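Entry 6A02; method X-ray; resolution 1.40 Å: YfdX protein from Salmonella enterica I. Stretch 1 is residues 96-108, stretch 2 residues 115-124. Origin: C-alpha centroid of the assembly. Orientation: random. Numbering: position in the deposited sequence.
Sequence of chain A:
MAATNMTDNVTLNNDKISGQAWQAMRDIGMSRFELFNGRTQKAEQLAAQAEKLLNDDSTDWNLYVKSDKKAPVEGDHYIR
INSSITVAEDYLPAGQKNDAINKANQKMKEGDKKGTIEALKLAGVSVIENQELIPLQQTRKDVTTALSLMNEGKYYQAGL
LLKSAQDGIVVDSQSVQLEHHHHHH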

# COMPACT_ATOMS: atom_id res chain seq x y z
N GLN A 96 -4.21 33.82 1.71
CA GLN A 96 -3.02 33.78 0.86
C GLN A 96 -3.01 32.54 -0.02
O GLN A 96 -2.53 32.59 -1.16
CB GLN A 96 -1.76 33.84 1.73
CG GLN A 96 -0.46 33.80 0.93
CD GLN A 96 0.77 33.68 1.82
OE1 GLN A 96 0.66 33.66 3.05
NE2 GLN A 96 1.94 33.59 1.20
N LYS A 97 -3.54 31.42 0.47
CA LYS A 97 -3.49 30.18 -0.29
C LYS A 97 -4.50 30.18 -1.43
O LYS A 97 -4.23 29.64 -2.51
CB LYS A 97 -3.71 28.99 0.62
CG LYS A 97 -3.44 27.67 -0.06
CD LYS A 97 -3.80 26.53 0.83
CE LYS A 97 -3.50 25.21 0.14
NZ LYS A 97 -3.70 24.09 1.09
N ASN A 98 -5.68 30.76 -1.20
CA ASN A 98 -6.69 30.85 -2.25
C ASN A 98 -6.14 31.59 -3.46
O ASN A 98 -6.28 31.13 -4.60
CB ASN A 98 -7.93 31.56 -1.71
CG ASN A 98 -8.68 30.74 -0.68
OD1 ASN A 98 -8.42 29.55 -0.51
ND2 ASN A 98 -9.60 31.37 0.03
N ASP A 99 -5.52 32.75 -3.24
CA ASP A 99 -4.98 33.52 -4.35
C ASP A 99 -3.88 32.76 -5.07
O ASP A 99 -3.77 32.82 -6.30
CB ASP A 99 -4.48 34.88 -3.86
CG ASP A 99 -5.57 35.69 -3.17
OD1 ASP A 99 -6.76 35.39 -3.39
OD2 ASP A 99 -5.24 36.62 -2.41
N ALA A 100 -3.07 32.01 -4.33
CA ALA A 100 -2.00 31.24 -4.96
C ALA A 100 -2.56 30.05 -5.73
O ALA A 100 -2.06 29.71 -6.81
CB ALA A 100 -0.99 30.79 -3.90
N ILE A 101 -3.60 29.40 -5.20
CA ILE A 101 -4.21 28.28 -5.91
C ILE A 101 -4.90 28.77 -7.18
O ILE A 101 -4.84 28.11 -8.22
CB ILE A 101 -5.16 27.50 -4.98
CG1 ILE A 101 -4.36 26.71 -3.94
CG2 ILE A 101 -6.04 26.56 -5.79
CD1 ILE A 101 -3.37 25.73 -4.54
N ASN A 102 -5.53 29.94 -7.12
CA ASN A 102 -6.17 30.49 -8.31
C ASN A 102 -5.18 30.69 -9.44
O ASN A 102 -5.50 30.45 -10.61
CB ASN A 102 -6.88 31.80 -7.97
CG ASN A 102 -7.46 32.47 -9.19
OD1 ASN A 102 -8.46 32.00 -9.76
ND2 ASN A 102 -6.85 33.57 -9.62
N LYS A 103 -3.95 31.11 -9.12
CA LYS A 103 -2.95 31.27 -10.17
C LYS A 103 -2.46 29.91 -10.68
O LYS A 103 -2.17 29.75 -11.87
CB LYS A 103 -1.79 32.13 -9.66
CG LYS A 103 -0.56 32.07 -10.53
CD LYS A 103 0.62 32.77 -9.87
CE LYS A 103 1.78 32.85 -10.83
NZ LYS A 103 2.85 31.92 -10.40
N ALA A 104 -2.37 28.91 -9.79
CA ALA A 104 -2.01 27.57 -10.25
C ALA A 104 -3.05 27.04 -11.23
O ALA A 104 -2.69 26.38 -12.22
CB ALA A 104 -1.88 26.64 -9.04
N ASN A 105 -4.32 27.32 -10.98
CA ASN A 105 -5.38 26.86 -11.87
C ASN A 105 -5.25 27.46 -13.26
O ASN A 105 -5.53 26.79 -14.27
CB ASN A 105 -6.75 27.17 -11.25
CG ASN A 105 -7.10 26.21 -10.14
OD1 ASN A 105 -6.62 25.07 -10.13
ND2 ASN A 105 -7.94 26.64 -9.21
N GLN A 106 -4.80 28.71 -13.35
CA GLN A 106 -4.61 29.34 -14.66
C GLN A 106 -3.52 28.64 -15.46
O GLN A 106 -3.67 28.42 -16.67
CB GLN A 106 -4.28 30.82 -14.47
CG GLN A 106 -3.95 31.56 -15.76
CD GLN A 106 -5.16 31.70 -16.67
OE1 GLN A 106 -6.30 31.74 -16.21
NE2 GLN A 106 -4.91 31.79 -17.98
N LYS A 107 -2.41 28.27 -14.81
CA LYS A 107 -1.34 27.58 -15.51
C LYS A 107 -1.77 26.21 -16.00
O LYS A 107 -1.39 25.78 -17.10
CB LYS A 107 -0.11 27.48 -14.61
CG LYS A 107 0.41 28.83 -14.15
CD LYS A 107 0.78 29.70 -15.34
CE LYS A 107 1.33 31.04 -14.89
NZ LYS A 107 1.64 31.92 -16.05
N MET A 108 -2.56 25.48 -15.20
CA MET A 108 -3.08 24.20 -15.68
C MET A 108 -3.98 24.39 -16.89
O MET A 108 -3.86 23.65 -17.88
CB MET A 108 -3.82 23.47 -14.56
CG MET A 108 -2.87 22.79 -13.60
SD MET A 108 -3.71 21.86 -12.29
CE MET A 108 -4.06 23.20 -11.16
N GLY A 115 4.96 26.19 -15.19
CA GLY A 115 4.27 27.25 -14.49
C GLY A 115 3.33 26.74 -13.41
O GLY A 115 3.14 27.40 -12.39
N THR A 116 2.74 25.56 -13.63
CA THR A 116 1.88 24.95 -12.61
C THR A 116 2.70 24.59 -11.38
O THR A 116 2.32 24.92 -10.25
CB THR A 116 1.19 23.72 -13.19
OG1 THR A 116 0.35 24.12 -14.28
CG2 THR A 116 0.34 23.03 -12.13
N ILE A 117 3.83 23.90 -11.59
CA ILE A 117 4.70 23.53 -10.47
C ILE A 117 5.14 24.77 -9.71
O ILE A 117 5.13 24.80 -8.47
CB ILE A 117 5.89 22.70 -10.97
CG1 ILE A 117 5.39 21.45 -11.71
CG2 ILE A 117 6.81 22.33 -9.82
CD1 ILE A 117 4.42 20.61 -10.89
N GLU A 118 5.51 25.83 -10.43
CA GLU A 118 6.02 27.02 -9.76
C GLU A 118 4.90 27.75 -9.01
O GLU A 118 5.12 28.23 -7.89
CB GLU A 118 6.75 27.92 -10.75
CG GLU A 118 8.15 27.39 -11.12
CD GLU A 118 9.00 27.02 -9.90
OE1 GLU A 118 9.09 27.83 -8.95
OE2 GLU A 118 9.58 25.91 -9.88
N ALA A 119 3.71 27.84 -9.60
CA ALA A 119 2.59 28.46 -8.89
C ALA A 119 2.19 27.65 -7.66
O ALA A 119 1.84 28.22 -6.62
CB ALA A 119 1.40 28.64 -9.83
N LEU A 120 2.24 26.32 -7.76
CA LEU A 120 1.91 25.50 -6.60
C LEU A 120 2.91 25.70 -5.47
O LEU A 120 2.53 25.70 -4.29
CB LEU A 120 1.78 24.03 -7.00
CG LEU A 120 0.50 23.72 -7.78
CD1 LEU A 120 0.52 22.28 -8.28
CD2 LEU A 120 -0.73 23.97 -6.93
N LYS A 121 4.19 25.90 -5.82
CA LYS A 121 5.19 26.19 -4.80
C LYS A 121 4.84 27.46 -4.04
O LYS A 121 4.97 27.52 -2.81
CB LYS A 121 6.58 26.31 -5.43
CG LYS A 121 7.21 25.00 -5.84
CD LYS A 121 8.63 25.24 -6.36
CE LYS A 121 9.22 23.99 -6.98
NZ LYS A 121 10.59 24.25 -7.52
N LEU A 122 4.38 28.50 -4.75
CA LEU A 122 3.94 29.71 -4.07
C LEU A 122 2.74 29.46 -3.18
O LEU A 122 2.54 30.20 -2.20
CB LEU A 122 3.63 30.80 -5.10
CG LEU A 122 4.81 31.32 -5.92
CD1 LEU A 122 4.36 32.47 -6.81
CD2 LEU A 122 5.96 31.76 -5.02
N ALA A 123 1.94 28.44 -3.47
CA ALA A 123 0.82 28.04 -2.62
C ALA A 123 1.25 27.13 -1.49
O ALA A 123 0.38 26.63 -0.76
CB ALA A 123 -0.25 27.36 -3.46
N GLY A 124 2.55 26.89 -1.34
CA GLY A 124 3.04 25.97 -0.33
C GLY A 124 2.89 24.51 -0.66
O GLY A 124 2.91 23.67 0.25
O HOH W 1 0.37 30.52 -6.97
O HOH W 2 3.73 30.11 -12.46

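Two antiparallel helical segments, their axes at 177° and 8.1 Å apart at closest approach, pack through a seam of small residues. Ala100 sits across from Ala123 and Ala104 across from Ala119, each pair with CA atoms 4.9 Å apart. All four point their CB toward the other segment, and each residue offers only a methyl group: Ala100 CB lies 3.5 Å from Ala123 CB, and Ala104 CB lies 3.9 Å from Ala119 CB. Alanine has no rotamer to choose, so here the backbone spacing sets the fit.

The larger apolar residues work from the flank. Ile101 and Leu120 both start with CA-to-CB pointing away, yet their ends come back to the contact. Ile101, in the m,m rotamer, brings CD1 to 3.7 Å from Ala123 CB and 4.0 Å from Leu120 CD2. Leu120, in m,t, sets CD2 3.6 Å from Ala104 CB. Ile101 CD1 and Leu120 CD2 thus cover one side of the alanine seam.

Lysines contribute in two different ways. Lys103 leaves sideways and runs extended, t through chi3, before chi4 turns off-well at -109°. Its NZ ends 3.6 Å from Ala119 CB and 3.9 Å from Leu122 CD1, and it donates to a water, 2.9 Å from NZ, that in turn donates to Gly115 O at 2.8 Å. The chain therefore lies over the partner segment while its charge is hydrated. Lys107 starts toward the partner but folds m,m at chi1 and chi2 and then extends t,t, so that its end leads away. With chi1 at m, Lys107 CG lies 3.5 Å from Gly115 O, and chi2 at m then places CD. Room there is scarce: an ideal CB on Gly115 would stand only 3.1 Å from Lys107 CD, so the absent side chain is what accommodates this lysine path.

At the same end, Thr116 in m places CG2 3.5 Å from Met108 CG. Its OG1 is 3.4 Å from Lys107 CB and 3.3 Å from Met108 N, but the angle to that amide is poor; the amide bonds to Ala104 O at 3.1 Å, and OG1 is satisfied elsewhere in the structure.

No direct hydrogen bond joins the segments. A second water donates to both Ala100 O, at 2.6 Å, and Ala119 O, at 2.8 Å, linking carbonyls that are 4.2 Å apart. Beyond Ala123 the helix closes in a Schellman motif, with Gly124 at phi 77°, a value that favours glycine, and Gly124 N bonded to Lys121 O at 2.9 Å.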